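Local coordinates for bacterial transferase hexapeptide (Three repeats) family protein (Acinetobacter baumannii, PDB 4M9C) that acts as an acetyltransferase in the biosynthesis of UDP-N,N'-diacetylbacillosamine, using a left-handed beta-helix of hexapeptide repeats, at the interface of chains A and B. Numbering follows the deposited sequence. Chains: chain A/B, Bacterial transferase hexapeptide (Three repeats) family protein.

Contact 1: the interface of chains A and B. Residues chain A 115-117, 133-135; chain B 132-133, 150.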
# COMPACT_ATOMS: atom_id res chain seq x y z
N PHE A 115 5.87 -1.53 4.61
CA PHE A 115 4.58 -1.85 4.00
C PHE A 115 4.60 -3.07 3.09
O PHE A 115 3.80 -3.18 2.16
CB PHE A 115 3.98 -0.64 3.27
CG PHE A 115 3.79 0.55 4.15
CD1 PHE A 115 2.72 0.60 5.04
CD2 PHE A 115 4.69 1.60 4.12
CE1 PHE A 115 2.55 1.69 5.89
CE2 PHE A 115 4.52 2.69 4.96
CZ PHE A 115 3.45 2.74 5.84
N THR A 116 5.52 -3.99 3.35
CA THR A 116 5.52 -5.24 2.60
C THR A 116 4.67 -6.29 3.29
O THR A 116 4.45 -6.22 4.50
CB THR A 116 6.92 -5.81 2.40
OG1 THR A 116 7.67 -5.67 3.61
CG2 THR A 116 7.63 -5.10 1.24
N CYS A 117 4.24 -7.27 2.52
CA CYS A 117 3.34 -8.29 3.03
C CYS A 117 3.59 -9.61 2.33
O CYS A 117 3.60 -9.67 1.10
CB CYS A 117 1.89 -7.85 2.81
SG CYS A 117 0.64 -9.01 3.50
N TYR A 133 5.72 -1.47 -0.25
CA TYR A 133 4.37 -1.80 -0.73
C TYR A 133 4.29 -3.02 -1.63
O TYR A 133 3.23 -3.31 -2.14
CB TYR A 133 3.70 -0.61 -1.45
CG TYR A 133 3.63 0.64 -0.60
CD1 TYR A 133 2.56 0.85 0.27
CD2 TYR A 133 4.61 1.60 -0.69
CE1 TYR A 133 2.50 1.99 1.04
CE2 TYR A 133 4.56 2.74 0.07
CZ TYR A 133 3.50 2.94 0.94
OH TYR A 133 3.46 4.09 1.69
N SER A 134 5.39 -3.75 -1.82
CA SER A 134 5.30 -4.98 -2.59
C SER A 134 4.77 -6.13 -1.72
O SER A 134 4.89 -6.11 -0.50
CB SER A 134 6.64 -5.36 -3.26
OG SER A 134 7.63 -5.70 -2.31
N TYR A 135 4.16 -7.13 -2.36
CA TYR A 135 3.65 -8.28 -1.62
C TYR A 135 3.73 -9.57 -2.41
O TYR A 135 3.83 -9.56 -3.63
CB TYR A 135 2.22 -8.03 -1.16
CG TYR A 135 1.18 -8.02 -2.27
CD1 TYR A 135 0.80 -9.20 -2.90
CD2 TYR A 135 0.55 -6.84 -2.63
CE1 TYR A 135 -0.18 -9.20 -3.90
CE2 TYR A 135 -0.42 -6.83 -3.63
CZ TYR A 135 -0.78 -8.01 -4.26
OH TYR A 135 -1.74 -7.99 -5.24
N ILE B 132 -5.75 -7.51 0.60
CA ILE B 132 -4.62 -6.68 1.00
C ILE B 132 -4.43 -5.41 0.17
O ILE B 132 -4.57 -5.42 -1.06
CB ILE B 132 -3.31 -7.48 1.10
CG1 ILE B 132 -3.01 -8.20 -0.21
CG2 ILE B 132 -3.41 -8.50 2.23
CD1 ILE B 132 -1.72 -8.97 -0.15
N TYR B 133 -4.14 -4.31 0.86
CA TYR B 133 -3.94 -2.99 0.25
C TYR B 133 -5.15 -2.33 -0.40
O TYR B 133 -5.01 -1.26 -0.98
CB TYR B 133 -2.78 -3.02 -0.76
CG TYR B 133 -1.49 -3.52 -0.17
CD1 TYR B 133 -0.62 -2.66 0.50
CD2 TYR B 133 -1.15 -4.86 -0.26
CE1 TYR B 133 0.57 -3.13 1.04
CE2 TYR B 133 0.01 -5.34 0.28
CZ TYR B 133 0.88 -4.47 0.93
OH TYR B 133 2.05 -4.95 1.45
N PRO B 150 -6.76 -7.67 -4.21
CA PRO B 150 -5.68 -6.87 -3.62
C PRO B 150 -5.38 -5.59 -4.40
O PRO B 150 -5.38 -5.62 -5.64
CB PRO B 150 -4.48 -7.82 -3.64
CG PRO B 150 -5.10 -9.18 -3.61
CD PRO B 150 -6.36 -9.07 -4.43
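B:Tyr133 reaches out from a turn of its left-handed beta-helix, the fold of hexapeptide-repeat acyltransferases, and inserts its phenol between two neighbouring coils of chain A. It is the residue most deeply hidden in this patch, losing 84 Å² to the partner.

The polar link lies at the ring's far end. The phenol hydroxyl OH of B:Tyr133 donates a hydrogen bond of 2.6 Å to the backbone carbonyl O of A:Phe115. The acceptor lies at the edge of the phenol, in the ring plane, but the donor approaches from above the carbonyl plane and misses the lone-pair positions, with a C=O...O angle of 135°. A:Phe115 and both copies of Tyr133 have positive phi, the left-handed backbone turn that marks the corners of the coils.

Apolar contacts flank one edge of the phenol from opposite sides of its plane: CB of A:Cys117 near the hydroxyl end, 4.0 Å from CZ of B:Tyr133, and A:Tyr135, one coil further on, whose CD2 comes to 3.3 Å from CE2 of B:Tyr133. The two tyrosine side chains run past each other in opposite directions, their ring planes about 16° from parallel but offset, so that neighbouring edges meet rather than whole faces.

A CH-pi contact completes the fit around A:Tyr135. The methyl CD1 of B:Ile132 sits over a face of that ring, 3.8 Å from its centroid and shifted toward the rim. It gets there with CG1 lodged between the backbone N and the carbonyl carbon (chi1 55°). On the same side of the ring, over its hydroxyl end, B:Pro150 lies across the tyrosine, with its ring carbon CB 3.8 Å from CZ of A:Tyr135.

Within chain A, coil packs on coil: CB of A:Phe115 rests above the rim of the A:Tyr133 ring.

Contact 2: the interface of chains A and B. Residues chain A 97, 99, 115-117; chain B 97, 114-115.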
# COMPACT_ATOMS: atom_id res chain seq x y z
N ASN A 97 6.73 -2.55 10.17
CA ASN A 97 5.35 -2.80 9.78
C ASN A 97 5.16 -3.94 8.78
O ASN A 97 4.05 -4.14 8.27
CB ASN A 97 4.66 -1.52 9.29
CG ASN A 97 5.21 -1.04 7.95
OD1 ASN A 97 6.05 -1.69 7.34
ND2 ASN A 97 4.75 0.12 7.50
N VAL A 99 4.35 -7.45 7.30
CA VAL A 99 3.45 -8.52 7.71
C VAL A 99 3.83 -9.83 7.02
O VAL A 99 4.01 -9.86 5.79
CB VAL A 99 1.98 -8.18 7.36
CG1 VAL A 99 1.06 -9.39 7.57
CG2 VAL A 99 1.51 -6.98 8.17
N PHE A 115 5.87 -1.53 4.61
CA PHE A 115 4.58 -1.85 4.00
C PHE A 115 4.60 -3.07 3.09
O PHE A 115 3.80 -3.18 2.16
CB PHE A 115 3.98 -0.64 3.27
CG PHE A 115 3.79 0.55 4.15
CD1 PHE A 115 2.72 0.60 5.04
CD2 PHE A 115 4.69 1.60 4.12
CE1 PHE A 115 2.55 1.69 5.89
CE2 PHE A 115 4.52 2.69 4.96
CZ PHE A 115 3.45 2.74 5.84
N THR A 116 5.52 -3.99 3.35
CA THR A 116 5.52 -5.24 2.60
C THR A 116 4.67 -6.29 3.29
O THR A 116 4.45 -6.22 4.50
CB THR A 116 6.92 -5.81 2.40
OG1 THR A 116 7.67 -5.67 3.61
CG2 THR A 116 7.63 -5.10 1.24
N CYS A 117 4.24 -7.27 2.52
CA CYS A 117 3.34 -8.29 3.03
C CYS A 117 3.59 -9.61 2.33
O CYS A 117 3.60 -9.67 1.10
CB CYS A 117 1.89 -7.85 2.81
SG CYS A 117 0.64 -9.01 3.50
N ASN B 97 -3.45 -4.19 11.39
CA ASN B 97 -3.03 -2.91 10.82
C ASN B 97 -4.09 -2.21 9.95
O ASN B 97 -3.81 -1.17 9.33
CB ASN B 97 -1.72 -3.07 10.05
CG ASN B 97 -1.89 -3.87 8.76
OD1 ASN B 97 -3.01 -4.24 8.39
ND2 ASN B 97 -0.78 -4.14 8.07
N PRO B 114 -4.77 -7.49 5.60
CA PRO B 114 -3.73 -6.52 5.95
C PRO B 114 -3.60 -5.32 4.99
O PRO B 114 -3.87 -5.42 3.78
CB PRO B 114 -2.46 -7.38 5.94
CG PRO B 114 -2.96 -8.73 6.38
CD PRO B 114 -4.25 -8.87 5.60
N PHE B 115 -3.22 -4.19 5.57
CA PHE B 115 -3.02 -2.94 4.85
C PHE B 115 -4.28 -2.39 4.16
O PHE B 115 -4.18 -1.65 3.20
CB PHE B 115 -1.84 -3.05 3.87
CG PHE B 115 -0.54 -3.41 4.54
CD1 PHE B 115 0.19 -2.45 5.21
CD2 PHE B 115 -0.06 -4.71 4.51
CE1 PHE B 115 1.40 -2.78 5.85
CE2 PHE B 115 1.14 -5.04 5.13
CZ PHE B 115 1.87 -4.07 5.81
O HOH W 1 1.63 -3.42 9.21
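B:Phe115 extends from a corner of one left-handed beta-helix into a niche formed by A:Asn97, A:Val99, A:Phe115, A:Thr116 and A:Cys117 of the other. From CB, the ring is sent toward chain A with CG anti to the carbonyl carbon and beside the backbone N (chi1 -58°). Along one edge, CD1 faces CD1 of A:Phe115 and lies in that ring's plane; CE1 comes nearer, 3.7 Å from the same A:Phe115 CD1. The two phenyl planes are turned about 66° apart, and their edges meet without overlap of the faces. Along the other edge, CD2 borders CB of A:Cys117, and CE2 touches CG2 of A:Val99 at 3.6 Å. At the tip, CZ points toward backbone oxygens, lying 3.3 Å from O of A:Asn97, with O of A:Thr116 slightly farther away.

The ring is backed by its own chain. The amide ND2 of B:Asn97 lies over the ring centre, 3.2 Å above the plane, while OD1 of the same amide accepts a nearly straight 2.8 Å hydrogen bond from the backbone N of B:Phe115. This bond fixes the amide's rotation and directs ND2 both over the phenyl and toward a water. That water, 2.8 Å from ND2 of B:Asn97, also lies 2.7 Å from the backbone O of A:Asn97, bridging the chains. A:Asn97 treats A:Phe115 likewise, its OD1 holding the backbone N. Through this aromatic plug and its water bridge, the site joins two subunits of the trimer typical of the family.

Contact 1 and contact 2 are successive rungs of one interface, their C-alpha centres about 6 Å apart. They share A:Phe115, A:Thr116 and A:Cys117, the last of these in strand 117-118. In chain B the aromatic residues used, B:Phe115 in contact 2 and B:Tyr133 in contact 1, occupy similar corners of consecutive coils, so the repeat of the helix becomes a repeat of the interface. Chain A's copies of both residues are placed differently, consistent with an interface that is not an exact two-fold. Repeated in rotation by the three copies of the deposited assembly, with the helices side by side, this pairing of unlike surfaces would close the ring of the trimer.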